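Local coordinates for fatty acyl CoA synthetase FADD13 (FATTY-ACYL-CoA SYNTHETASE) (Mycobacterium tuberculosis, PDB 3R44), which belongs to the ANL superfamily of AMP-binding enzymes, with a large N-terminal portion followed by a smaller C-terminal domain, at residues A47-L52 against N77-C82; D212-P217 against L226-F231; K249-I254 against K302-K307. All blocks are in the same frame, centred on the assembly; numbering follows the deposited sequence.

Interaction 1. Residues A47-L52 against N77-C82; sequences AQMNAL and NSVEFC
Leu52 and Val79 carry the apolar part of this contact, one methyl group on each side doing the touching: Leu52 CD2 lies 4.0 Å from Val79 CG1, and the two side chains slant across one another. The leucine reaches over because its CG stands anti to the backbone N (chi1 -178°), which extends the branch toward helix 79-91. Beside this pair the thioether of Met49 makes a looser approach, Met49 SD standing 4.5 Å from Val79 CG2, so both methyls of the valine are used. The contact joins helix 46-62, which follows strand 42-45 at the border of the nine-stranded mixed sheet, to the first turn of helix 79-91, within the AMP-binding family region. Tyr35 and Ala34 of strand 33-37 line the same apolar layer, touching Val79 and Met49 respectively, and Met49 also reaches Cys83 and Tyr86 further along helix 79-91.

The polar bonds lie within a segment or run to other parts of the chain. Ser78 is the N-cap of helix 79-91: its OG accepts from Phe81 N at 3.1 Å, the N-H pointing nearly straight at the oxygen (162°). Just before it, the side-chain amide of Asn77 is bonded at both ends, to Met220 N and Leu218 O.

Interaction 2. Residues D212-P217 against L226-F231; sequences DRLLLP and LTTVIF
Leu214 and Thr228 meet through methyl groups, with Leu214 CD2 only 3.5 Å from Thr228 CG2, a close approach for two apolar carbons. The other branch of the leucine turns to the aromatic ring: Leu214 CD1 lies 4.0 Å from Phe231 CE2 and as far from Phe231 CZ, approaching the ring obliquely with the two side chains roughly perpendicular. Two residues further along the strand, on the same face, Leu216 CD2 touches Val229 CG2 at 4.0 Å, again nearly at right angles.

In the next shell, the rotation of Thr228 sorts its branches. CG2 is anti to the backbone N (chi1 -62° for OG1) and faces the strand, while the hydroxyl turns back along its own helix to Ala224 O. The Phe231 ring folds over its own helix, with Thr228 CA 3.7 Å above one face, offset toward the rim, and Trp202 of helix 192-205 meets the ring at a shallow interplanar angle.

Strand 213-216 and helix 226-231 run nearly antiparallel (161°), their axes 10.3 Å apart, as the first two elements of a beta-alpha-beta crossover that returns through strand 238-241, which pairs with Leu214. Helix 79-91 packs against Val229 and Ile230, helix 192-205 against Thr227 and Phe231, and on the opposite face of the strand Leu215 packs on helix 247-256.

Interaction 3. Residues K249-I254 against K302-K307; sequences KVWSLI and KIYAAK
Trp251 and Lys307 form a cation-pi contact, the amine lying over one face of the indole. Lys307 NZ stands 4.9 Å from the centroid of the six-membered ring of Trp251, only 14° off the ring normal. The methylene before it comes nearer and makes a CH-pi contact: Lys307 CE is 4.1 Å from the same centroid, displaced toward the rim, and touches Trp251 CH2 and CZ3. The lysine chain runs extended from its backbone, CG anti to N (chi1 -164°), and slides past the indole in the opposite direction before bending at its last torsion (chi4 75°).

The aromatic contact comes in from the rim. Trp251 CZ2 lies 3.8 Å from Tyr304 CE2, with CH2 as near, and each of these atoms sits close to the plane of the other's ring, so the two rings meet edge against edge without stacking. The phenol oxygen also passes the indole, Tyr304 OH being 3.9 Å from Trp251 CZ2.

The polar ends are held by main-chain carbonyls of the intervening chain. Trp251 NE1 donates to Met272 O, Tyr304 OH is bonded to Leu269 O, and Lys307 NZ is bonded to Phe278 O. The Phe278 ring adds a second cation-pi partner for the lysine and an edge-to-face partner for the tyrosine. Helix 247-256 meets helix 298-306 and the residue that follows it, Lys307, through long side chains; the nearest CA atoms, of Trp251 and Lys307, are 12.7 Å apart, with residues of helices 266-274 and 276-280 packed around the contact.

The lysine's positive charge is probably stabilised by the two rings and the carbonyl oxygen of Phe278, while the bonds to Met272 O and Leu269 O probably help set how the tryptophan and tyrosine are turned.

Overall arrangement
The three contacts follow one another along the chain, each closing before the next opens, and all lie within the AMP-binding family region. Centres of interactions 1 and 2 are about 13 Å apart, and the two touch where Cys82 SG packs on Val229 CG1, joining helix 79-91 to helix 223-235. Interactions 2 and 3 lie about 18 Å apart between centres and meet through Leu215, which packs on Val250, Leu253 and Ile254 of helix 247-256. Interactions 1 and 3 do not touch, their centres being about 28 Å apart. Strand 213-216 of the mixed sheet thus links helices packed on its two faces, consistent with a layered alpha-beta-alpha arrangement in which interaction 2 sits between the other two.

Interaction 1. Residues A47-L52 against N77-C82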
ATOM      1  N   ALA A  47      -8.397  10.431  24.507  1.00 15.67           N
ATOM      2  CA  ALA A  47      -9.777  10.467  25.055  1.00 16.95           C
ATOM      3  C   ALA A  47     -10.739  11.174  24.072  1.00 17.17           C
ATOM      4  O   ALA A  47     -11.868  10.704  23.839  1.00 16.39           O
ATOM      5  CB  ALA A  47      -9.819  11.132  26.443  1.00 17.45           C
ATOM      6  N   GLN A  48     -10.298  12.275  23.466  1.00 17.38           N
ATOM      7  CA  GLN A  48     -11.159  12.961  22.463  1.00 17.15           C
ATOM      8  C   GLN A  48     -11.363  12.144  21.199  1.00 16.55           C
ATOM      9  O   GLN A  48     -12.475  12.106  20.642  1.00 16.48           O
ATOM     10  CB  GLN A  48     -10.641  14.341  22.087  1.00 17.20           C
ATOM     11  CG  GLN A  48     -10.526  15.247  23.293  1.00 19.30           C
ATOM     12  CD  GLN A  48      -9.795  16.540  22.989  1.00 27.87           C
ATOM     13  OE1 GLN A  48      -8.660  16.557  22.461  1.00 21.05           O
ATOM     14  NE2 GLN A  48     -10.421  17.640  23.353  1.00 28.58           N
ATOM     15  N   MET A  49     -10.313  11.455  20.769  1.00 15.93           N
ATOM     16  CA  MET A  49     -10.441  10.676  19.584  1.00 16.68           C
ATOM     17  C   MET A  49     -11.447   9.520  19.837  1.00 16.47           C
ATOM     18  O   MET A  49     -12.271   9.208  18.964  1.00 16.05           O
ATOM     19  CB  MET A  49      -9.098  10.101  19.169  1.00 17.20           C
ATOM     20  CG  MET A  49      -9.206   9.451  17.810  1.00 25.18           C
ATOM     21  SD  MET A  49      -7.617   9.479  17.001  1.00 36.13           S
ATOM     22  CE  MET A  49      -7.059   7.881  17.487  1.00 35.04           C
ATOM     23  N   ASN A  50     -11.319   8.847  20.989  1.00 15.76           N
ATOM     24  CA  ASN A  50     -12.243   7.778  21.334  1.00 15.76           C
ATOM     25  C   ASN A  50     -13.693   8.325  21.365  1.00 15.57           C
ATOM     26  O   ASN A  50     -14.634   7.697  20.831  1.00 16.63           O
ATOM     27  CB  ASN A  50     -11.905   7.076  22.662  1.00 15.42           C
ATOM     28  CG  ASN A  50     -12.748   5.861  22.881  1.00 14.59           C
ATOM     29  OD1 ASN A  50     -12.707   4.913  22.073  1.00 18.34           O
ATOM     30  ND2 ASN A  50     -13.626   5.919  23.867  1.00 17.97           N
ATOM     31  N   ALA A  51     -13.890   9.511  21.953  1.00 16.61           N
ATOM     32  CA  ALA A  51     -15.221  10.129  21.999  1.00 16.78           C
ATOM     33  C   ALA A  51     -15.754  10.450  20.609  1.00 16.75           C
ATOM     34  O   ALA A  51     -16.894  10.199  20.305  1.00 16.67           O
ATOM     35  CB  ALA A  51     -15.210  11.369  22.864  1.00 18.28           C
ATOM     36  N   LEU A  52     -14.909  10.900  19.711  1.00 15.63           N
ATOM     37  CA  LEU A  52     -15.383  11.162  18.362  1.00 15.17           C
ATOM     38  C   LEU A  52     -15.692   9.846  17.622  1.00 14.19           C
ATOM     39  O   LEU A  52     -16.620   9.799  16.820  1.00 16.69           O
ATOM     40  CB  LEU A  52     -14.343  11.912  17.547  1.00 15.47           C
ATOM     41  CG  LEU A  52     -14.708  12.304  16.132  1.00 15.29           C
ATOM     42  CD1 LEU A  52     -15.974  13.117  16.070  1.00 17.27           C
ATOM     43  CD2 LEU A  52     -13.569  13.191  15.546  1.00 16.77           C
ATOM     44  N   ASN A  77      -7.812  12.775   3.871  1.00 18.05           N
ATOM     45  CA  ASN A  77      -7.308  12.445   5.214  1.00 18.86           C
ATOM     46  C   ASN A  77      -7.857  13.450   6.230  1.00 17.93           C
ATOM     47  O   ASN A  77      -7.836  14.685   6.008  1.00 19.05           O
ATOM     48  CB  ASN A  77      -5.782  12.533   5.218  1.00 19.46           C
ATOM     49  CG  ASN A  77      -5.139  11.345   4.581  1.00 20.97           C
ATOM     50  OD1 ASN A  77      -5.751  10.648   3.756  1.00 18.30           O
ATOM     51  ND2 ASN A  77      -3.888  11.106   4.933  1.00 20.37           N
ATOM     52  N   SER A  78      -8.301  12.930   7.362  1.00 16.65           N
ATOM     53  CA  SER A  78      -8.868  13.751   8.427  1.00 16.83           C
ATOM     54  C   SER A  78      -9.053  12.861   9.641  1.00 16.00           C
ATOM     55  O   SER A  78      -9.004  11.617   9.541  1.00 15.56           O
ATOM     56  CB  SER A  78     -10.240  14.344   8.017  1.00 17.71           C
ATOM     57  OG  SER A  78     -11.185  13.297   7.836  1.00 21.44           O
ATOM     58  N   VAL A  79      -9.229  13.484  10.784  1.00 16.85           N
ATOM     59  CA  VAL A  79      -9.551  12.758  11.982  1.00 16.94           C
ATOM     60  C   VAL A  79     -10.940  12.090  11.821  1.00 17.08           C
ATOM     61  O   VAL A  79     -11.200  11.019  12.374  1.00 17.33           O
ATOM     62  CB  VAL A  79      -9.460  13.655  13.220  1.00 16.83           C
ATOM     63  CG1 VAL A  79     -10.658  14.630  13.274  1.00 15.95           C
ATOM     64  CG2 VAL A  79      -9.324  12.811  14.517  1.00 16.97           C
ATOM     65  N   GLU A  80     -11.848  12.680  11.050  1.00 17.94           N
ATOM     66  CA  GLU A  80     -13.140  11.976  10.757  1.00 18.42           C
ATOM     67  C   GLU A  80     -12.984  10.649  10.034  1.00 17.37           C
ATOM     68  O   GLU A  80     -13.658   9.686  10.328  1.00 17.52           O
ATOM     69  CB  GLU A  80     -14.076  12.848   9.938  1.00 20.69           C
ATOM     70  CG  GLU A  80     -14.675  14.038  10.679  1.00 24.11           C
ATOM     71  CD  GLU A  80     -13.743  15.269  10.799  1.00 32.95           C
ATOM     72  OE1 GLU A  80     -12.614  15.322  10.233  1.00 28.98           O
ATOM     73  OE2 GLU A  80     -14.147  16.198  11.509  1.00 36.10           O
ATOM     74  N   PHE A  81     -12.103  10.610   9.058  1.00 17.25           N
ATOM     75  CA  PHE A  81     -11.765   9.385   8.340  1.00 16.18           C
ATOM     76  C   PHE A  81     -11.374   8.337   9.389  1.00 15.92           C
ATOM     77  O   PHE A  81     -11.927   7.202   9.415  1.00 14.65           O
ATOM     78  CB  PHE A  81     -10.622   9.655   7.362  1.00 15.26           C
ATOM     79  CG  PHE A  81     -10.394   8.598   6.314  1.00 17.06           C
ATOM     80  CD1 PHE A  81     -10.250   8.985   4.979  1.00 21.68           C
ATOM     81  CD2 PHE A  81     -10.229   7.277   6.621  1.00 23.17           C
ATOM     82  CE1 PHE A  81     -10.031   8.064   3.960  1.00 23.34           C
ATOM     83  CE2 PHE A  81     -10.030   6.340   5.596  1.00 24.43           C
ATOM     84  CZ  PHE A  81      -9.946   6.749   4.273  1.00 24.59           C
ATOM     85  N   CYS A  82     -10.442   8.701  10.270  1.00 15.84           N
ATOM     86  CA  CYS A  82      -9.935   7.718  11.271  1.00 14.74           C
ATOM     87  C   CYS A  82     -11.091   7.281  12.217  1.00 14.05           C
ATOM     88  O   CYS A  82     -11.241   6.111  12.551  1.00 13.29           O
ATOM     89  CB  CYS A  82      -8.869   8.348  12.126  1.00 15.84           C
ATOM     90  SG  CYS A  82      -7.391   8.744  11.211  1.00 20.96           S
TER

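Interaction 2. Residues D212-P217 against L226-F231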
ATOM      1  N   ASP A 212       6.116   8.539  20.663  1.00 17.65           N
ATOM      2  CA  ASP A 212       6.657   8.983  19.374  1.00 15.89           C
ATOM      3  C   ASP A 212       5.538   9.793  18.653  1.00 15.94           C
ATOM      4  O   ASP A 212       4.337   9.603  18.865  1.00 14.71           O
ATOM      5  CB  ASP A 212       7.077   7.816  18.460  1.00 16.28           C
ATOM      6  CG  ASP A 212       8.495   7.325  18.686  1.00 17.97           C
ATOM      7  OD1 ASP A 212       9.327   8.026  19.324  1.00 18.17           O
ATOM      8  OD2 ASP A 212       8.836   6.194  18.195  1.00 15.62           O
ATOM      9  N   ARG A 213       5.984  10.711  17.806  1.00 15.73           N
ATOM     10  CA  ARG A 213       5.129  11.512  16.956  1.00 14.70           C
ATOM     11  C   ARG A 213       5.413  11.154  15.510  1.00 14.17           C
ATOM     12  O   ARG A 213       6.572  11.195  15.053  1.00 13.37           O
ATOM     13  CB  ARG A 213       5.379  12.989  17.245  1.00 14.90           C
ATOM     14  CG  ARG A 213       5.261  13.260  18.679  1.00 16.82           C
ATOM     15  CD  ARG A 213       5.445  14.677  19.120  1.00 18.01           C
ATOM     16  NE  ARG A 213       4.479  15.673  18.656  1.00 16.39           N
ATOM     17  CZ  ARG A 213       3.357  15.995  19.288  1.00 20.19           C
ATOM     18  NH1 ARG A 213       3.002  15.318  20.353  1.00 20.09           N
ATOM     19  NH2 ARG A 213       2.591  16.997  18.848  1.00 20.71           N
ATOM     20  N   LEU A 214       4.367  10.787  14.776  1.00 13.92           N
ATOM     21  CA  LEU A 214       4.537  10.133  13.490  1.00 12.53           C
ATOM     22  C   LEU A 214       3.806  10.917  12.409  1.00 13.57           C
ATOM     23  O   LEU A 214       2.572  11.116  12.461  1.00 13.53           O
ATOM     24  CB  LEU A 214       4.060   8.659  13.575  1.00 13.09           C
ATOM     25  CG  LEU A 214       4.339   7.833  12.310  1.00 15.52           C
ATOM     26  CD1 LEU A 214       4.361   6.338  12.642  1.00 16.19           C
ATOM     27  CD2 LEU A 214       3.238   8.100  11.276  1.00 15.51           C
ATOM     28  N   LEU A 215       4.559  11.351  11.403  1.00 12.95           N
ATOM     29  CA  LEU A 215       4.001  12.102  10.275  1.00 13.16           C
ATOM     30  C   LEU A 215       3.429  11.183   9.210  1.00 12.88           C
ATOM     31  O   LEU A 215       4.134  10.274   8.688  1.00 12.72           O
ATOM     32  CB  LEU A 215       5.071  12.991   9.667  1.00 13.27           C
ATOM     33  CG  LEU A 215       4.634  13.710   8.407  1.00 17.05           C
ATOM     34  CD1 LEU A 215       3.664  14.846   8.782  1.00 19.72           C
ATOM     35  CD2 LEU A 215       5.907  14.208   7.653  1.00 21.28           C
ATOM     36  N   LEU A 216       2.155  11.377   8.929  1.00 12.24           N
ATOM     37  CA  LEU A 216       1.427  10.663   7.874  1.00 14.70           C
ATOM     38  C   LEU A 216       1.050  11.647   6.774  1.00 15.53           C
ATOM     39  O   LEU A 216       0.113  12.437   6.931  1.00 16.84           O
ATOM     40  CB  LEU A 216       0.152  10.005   8.406  1.00 14.62           C
ATOM     41  CG  LEU A 216      -0.536   9.099   7.380  1.00 18.59           C
ATOM     42  CD1 LEU A 216       0.391   8.121   6.727  1.00 17.91           C
ATOM     43  CD2 LEU A 216      -1.713   8.396   8.047  1.00 22.22           C
ATOM     44  N   PRO A 217       1.780  11.601   5.648  1.00 15.54           N
ATOM     45  CA  PRO A 217       1.447  12.549   4.599  1.00 17.23           C
ATOM     46  C   PRO A 217       1.017  11.793   3.331  1.00 19.08           C
ATOM     47  O   PRO A 217       1.117  12.353   2.204  1.00 21.35           O
ATOM     48  CB  PRO A 217       2.785  13.235   4.363  1.00 18.00           C
ATOM     49  CG  PRO A 217       3.749  12.046   4.435  1.00 15.90           C
ATOM     50  CD  PRO A 217       3.158  11.101   5.459  1.00 15.91           C
ATOM     51  N   LEU A 226      -3.483   2.942   6.689  1.00 16.51           N
ATOM     52  CA  LEU A 226      -4.446   2.485   7.653  1.00 16.62           C
ATOM     53  C   LEU A 226      -3.803   1.713   8.808  1.00 14.70           C
ATOM     54  O   LEU A 226      -4.112   1.908   9.983  1.00 15.79           O
ATOM     55  CB  LEU A 226      -5.468   1.582   6.928  1.00 17.72           C
ATOM     56  CG  LEU A 226      -6.683   1.199   7.688  1.00 25.13           C
ATOM     57  CD1 LEU A 226      -7.132   2.439   8.493  1.00 26.84           C
ATOM     58  CD2 LEU A 226      -7.773   0.640   6.656  1.00 25.68           C
ATOM     59  N   THR A 227      -2.932   0.801   8.468  1.00 14.92           N
ATOM     60  CA  THR A 227      -2.172   0.055   9.476  1.00 15.66           C
ATOM     61  C   THR A 227      -1.376   1.003  10.392  1.00 15.68           C
ATOM     62  O   THR A 227      -1.348   0.785  11.613  1.00 13.85           O
ATOM     63  CB  THR A 227      -1.327  -1.008   8.782  1.00 16.48           C
ATOM     64  OG1 THR A 227      -2.222  -1.905   8.102  1.00 18.36           O
ATOM     65  CG2 THR A 227      -0.468  -1.777   9.792  1.00 17.72           C
ATOM     66  N   THR A 228      -0.800   2.091   9.837  1.00 14.90           N
ATOM     67  CA  THR A 228      -0.082   3.126  10.609  1.00 14.05           C
ATOM     68  C   THR A 228      -0.983   3.791  11.608  1.00 13.57           C
ATOM     69  O   THR A 228      -0.624   3.983  12.752  1.00 12.17           O
ATOM     70  CB  THR A 228       0.448   4.222   9.706  1.00 14.32           C
ATOM     71  OG1 THR A 228       1.370   3.645   8.805  1.00 16.98           O
ATOM     72  CG2 THR A 228       1.147   5.391  10.455  1.00 15.47           C
ATOM     73  N   VAL A 229      -2.187   4.122  11.202  1.00 12.79           N
ATOM     74  CA  VAL A 229      -3.138   4.731  12.143  1.00 14.60           C
ATOM     75  C   VAL A 229      -3.416   3.781  13.334  1.00 14.11           C
ATOM     76  O   VAL A 229      -3.439   4.168  14.508  1.00 13.93           O
ATOM     77  CB  VAL A 229      -4.430   5.092  11.398  1.00 14.35           C
ATOM     78  CG1 VAL A 229      -5.649   5.360  12.366  1.00 14.54           C
ATOM     79  CG2 VAL A 229      -4.190   6.235  10.364  1.00 15.37           C
ATOM     80  N   ILE A 230      -3.669   2.515  13.032  1.00 14.89           N
ATOM     81  CA  ILE A 230      -3.966   1.509  14.048  1.00 14.08           C
ATOM     82  C   ILE A 230      -2.753   1.197  14.967  1.00 14.47           C
ATOM     83  O   ILE A 230      -2.882   1.109  16.188  1.00 13.67           O
ATOM     84  CB  ILE A 230      -4.499   0.166  13.407  1.00 14.39           C
ATOM     85  CG1 ILE A 230      -5.750   0.418  12.536  1.00 19.89           C
ATOM     86  CG2 ILE A 230      -4.762  -0.890  14.503  1.00 15.48           C
ATOM     87  CD1 ILE A 230      -6.732   1.268  13.185  1.00 19.58           C
ATOM     88  N   PHE A 231      -1.571   1.053  14.411  1.00 13.21           N
ATOM     89  CA  PHE A 231      -0.431   0.780  15.275  1.00 15.86           C
ATOM     90  C   PHE A 231      -0.035   1.976  16.089  1.00 14.20           C
ATOM     91  O   PHE A 231       0.485   1.804  17.167  1.00 13.68           O
ATOM     92  CB  PHE A 231       0.736   0.026  14.605  1.00 17.99           C
ATOM     93  CG  PHE A 231       1.742   0.883  13.855  1.00 19.37           C
ATOM     94  CD1 PHE A 231       2.015   0.603  12.503  1.00 23.82           C
ATOM     95  CD2 PHE A 231       2.433   1.907  14.478  1.00 20.01           C
ATOM     96  CE1 PHE A 231       3.002   1.355  11.787  1.00 24.77           C
ATOM     97  CE2 PHE A 231       3.427   2.638  13.805  1.00 23.69           C
ATOM     98  CZ  PHE A 231       3.697   2.372  12.458  1.00 24.67           C
TER

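Interaction 3. Residues K249-I254 against K302-K307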
ATOM      1  N   LYS A 249       6.606  22.662   2.702  1.00 19.75           N
ATOM      2  CA  LYS A 249       6.006  22.908   4.011  1.00 20.89           C
ATOM      3  C   LYS A 249       6.305  21.793   5.006  1.00 18.90           C
ATOM      4  O   LYS A 249       6.097  21.968   6.230  1.00 19.58           O
ATOM      5  CB  LYS A 249       4.479  23.055   3.902  1.00 21.45           C
ATOM      6  CG  LYS A 249       4.022  24.218   3.041  1.00 27.24           C
ATOM      7  CD  LYS A 249       2.697  24.797   3.551  1.00 32.76           C
ATOM      8  CE  LYS A 249       2.266  26.003   2.706  1.00 38.57           C
ATOM      9  NZ  LYS A 249       1.296  25.465   1.669  1.00 40.58           N
ATOM     10  N   VAL A 250       6.794  20.651   4.534  1.00 17.56           N
ATOM     11  CA  VAL A 250       6.887  19.465   5.410  1.00 16.97           C
ATOM     12  C   VAL A 250       7.970  19.543   6.489  1.00 17.92           C
ATOM     13  O   VAL A 250       7.753  19.106   7.618  1.00 14.97           O
ATOM     14  CB  VAL A 250       6.974  18.169   4.584  1.00 17.16           C
ATOM     15  CG1 VAL A 250       8.218  18.130   3.784  1.00 17.39           C
ATOM     16  CG2 VAL A 250       6.795  16.875   5.462  1.00 16.56           C
ATOM     17  N   TRP A 251       9.116  20.142   6.179  1.00 16.66           N
ATOM     18  CA  TRP A 251      10.189  20.188   7.180  1.00 18.68           C
ATOM     19  C   TRP A 251       9.779  21.073   8.343  1.00 19.03           C
ATOM     20  O   TRP A 251      10.120  20.784   9.469  1.00 18.26           O
ATOM     21  CB  TRP A 251      11.529  20.633   6.595  1.00 18.60           C
ATOM     22  CG  TRP A 251      12.221  19.567   5.768  1.00 18.02           C
ATOM     23  CD1 TRP A 251      12.397  19.587   4.428  1.00 15.95           C
ATOM     24  CD2 TRP A 251      12.773  18.325   6.227  1.00 15.70           C
ATOM     25  NE1 TRP A 251      13.042  18.447   4.011  1.00 16.98           N
ATOM     26  CE2 TRP A 251      13.249  17.635   5.083  1.00 15.92           C
ATOM     27  CE3 TRP A 251      12.859  17.701   7.468  1.00 14.96           C
ATOM     28  CZ2 TRP A 251      13.870  16.385   5.159  1.00 16.16           C
ATOM     29  CZ3 TRP A 251      13.480  16.442   7.548  1.00 19.52           C
ATOM     30  CH2 TRP A 251      13.964  15.800   6.403  1.00 18.15           C
ATOM     31  N   SER A 252       9.094  22.178   8.066  1.00 20.11           N
ATOM     32  CA  SER A 252       8.599  23.063   9.116  0.70 21.65           C
ATOM     33  C   SER A 252       7.674  22.296  10.047  1.00 20.78           C
ATOM     34  O   SER A 252       7.640  22.509  11.245  1.00 21.53           O
ATOM     35  CB  SER A 252       7.802  24.222   8.497  0.70 22.95           C
ATOM     36  OG  SER A 252       7.424  25.153   9.491  0.70 25.32           O
ATOM     37  N   LEU A 253       6.881  21.424   9.457  1.00 19.12           N
ATOM     38  CA  LEU A 253       5.880  20.697  10.190  1.00 18.09           C
ATOM     39  C   LEU A 253       6.612  19.700  11.058  1.00 17.20           C
ATOM     40  O   LEU A 253       6.250  19.510  12.223  1.00 18.11           O
ATOM     41  CB  LEU A 253       4.941  19.979   9.206  1.00 17.48           C
ATOM     42  CG  LEU A 253       3.924  19.024   9.844  1.00 18.69           C
ATOM     43  CD1 LEU A 253       3.133  19.718  10.976  1.00 19.75           C
ATOM     44  CD2 LEU A 253       2.966  18.373   8.785  1.00 16.08           C
ATOM     45  N   ILE A 254       7.622  19.053  10.481  1.00 15.61           N
ATOM     46  CA  ILE A 254       8.427  18.046  11.180  1.00 15.80           C
ATOM     47  C   ILE A 254       9.140  18.674  12.410  1.00 16.74           C
ATOM     48  O   ILE A 254       9.182  18.091  13.513  1.00 17.06           O
ATOM     49  CB  ILE A 254       9.426  17.405  10.196  1.00 14.86           C
ATOM     50  CG1 ILE A 254       8.732  16.319   9.366  1.00 14.21           C
ATOM     51  CG2 ILE A 254      10.676  16.856  10.898  1.00 14.81           C
ATOM     52  CD1 ILE A 254       9.597  15.810   8.200  1.00 11.11           C
ATOM     53  N   LYS A 302      22.356   7.938   1.795  1.00 21.69           N
ATOM     54  CA  LYS A 302      23.538   8.548   2.373  1.00 23.96           C
ATOM     55  C   LYS A 302      23.381   9.999   2.774  1.00 22.92           C
ATOM     56  O   LYS A 302      23.936  10.425   3.787  1.00 24.20           O
ATOM     57  CB  LYS A 302      24.732   8.389   1.431  1.00 25.47           C
ATOM     58  CG  LYS A 302      25.203   6.921   1.292  1.00 29.46           C
ATOM     59  CD  LYS A 302      26.385   6.861   0.286  1.00 34.36           C
ATOM     60  CE  LYS A 302      27.516   6.036   0.781  1.00 40.12           C
ATOM     61  NZ  LYS A 302      28.664   6.142  -0.152  1.00 45.62           N
ATOM     62  N   ILE A 303      22.654  10.782   2.000  1.00 22.21           N
ATOM     63  CA  ILE A 303      22.526  12.185   2.334  1.00 23.57           C
ATOM     64  C   ILE A 303      21.620  12.366   3.559  1.00 21.52           C
ATOM     65  O   ILE A 303      21.923  13.174   4.441  1.00 20.56           O
ATOM     66  CB  ILE A 303      22.106  13.025   1.132  1.00 24.48           C
ATOM     67  CG1 ILE A 303      22.244  14.510   1.481  1.00 29.16           C
ATOM     68  CG2 ILE A 303      20.752  12.666   0.674  1.00 22.34           C
ATOM     69  CD1 ILE A 303      23.621  14.949   1.580  1.00 33.83           C
ATOM     70  N   TYR A 304      20.578  11.537   3.663  1.00 19.03           N
ATOM     71  CA  TYR A 304      19.781  11.512   4.852  1.00 18.09           C
ATOM     72  C   TYR A 304      20.586  11.039   6.044  1.00 18.87           C
ATOM     73  O   TYR A 304      20.525  11.666   7.122  1.00 21.44           O
ATOM     74  CB  TYR A 304      18.462  10.701   4.652  1.00 16.81           C
ATOM     75  CG  TYR A 304      17.358  11.542   3.998  1.00 17.14           C
ATOM     76  CD1 TYR A 304      17.124  11.484   2.649  1.00 16.65           C
ATOM     77  CD2 TYR A 304      16.542  12.382   4.745  1.00 22.33           C
ATOM     78  CE1 TYR A 304      16.153  12.254   2.050  1.00 19.77           C
ATOM     79  CE2 TYR A 304      15.547  13.157   4.152  1.00 22.20           C
ATOM     80  CZ  TYR A 304      15.358  13.087   2.791  1.00 18.94           C
ATOM     81  OH  TYR A 304      14.383  13.855   2.219  1.00 19.86           O
ATOM     82  N   ALA A 305      21.426  10.018   5.858  1.00 20.65           N
ATOM     83  CA  ALA A 305      22.288   9.569   6.948  1.00 21.81           C
ATOM     84  C   ALA A 305      23.256  10.666   7.448  1.00 24.58           C
ATOM     85  O   ALA A 305      23.556  10.730   8.623  1.00 24.59           O
ATOM     86  CB  ALA A 305      23.024   8.317   6.561  1.00 22.88           C
ATOM     87  N   ALA A 306      23.755  11.511   6.558  1.00 25.97           N
ATOM     88  CA  ALA A 306      24.557  12.683   6.976  1.00 28.58           C
ATOM     89  C   ALA A 306      23.788  13.710   7.836  1.00 28.97           C
ATOM     90  O   ALA A 306      24.432  14.506   8.571  1.00 31.32           O
ATOM     91  CB  ALA A 306      25.132  13.386   5.753  1.00 29.74           C
ATOM     92  N   LYS A 307      22.467  13.733   7.695  1.00 26.53           N
ATOM     93  CA  LYS A 307      21.548  14.572   8.488  1.00 26.77           C
ATOM     94  C   LYS A 307      21.060  13.792   9.727  1.00 26.50           C
ATOM     95  O   LYS A 307      20.146  14.243  10.418  1.00 26.30           O
ATOM     96  CB  LYS A 307      20.369  15.053   7.631  1.00 26.10           C
ATOM     97  CG  LYS A 307      19.512  16.244   8.152  1.00 28.77           C
ATOM     98  CD  LYS A 307      18.457  16.765   7.065  1.00 32.63           C
ATOM     99  CE  LYS A 307      17.195  17.511   7.657  1.00 34.03           C
ATOM    100  NZ  LYS A 307      17.558  18.916   8.134  1.00 37.24           N
TER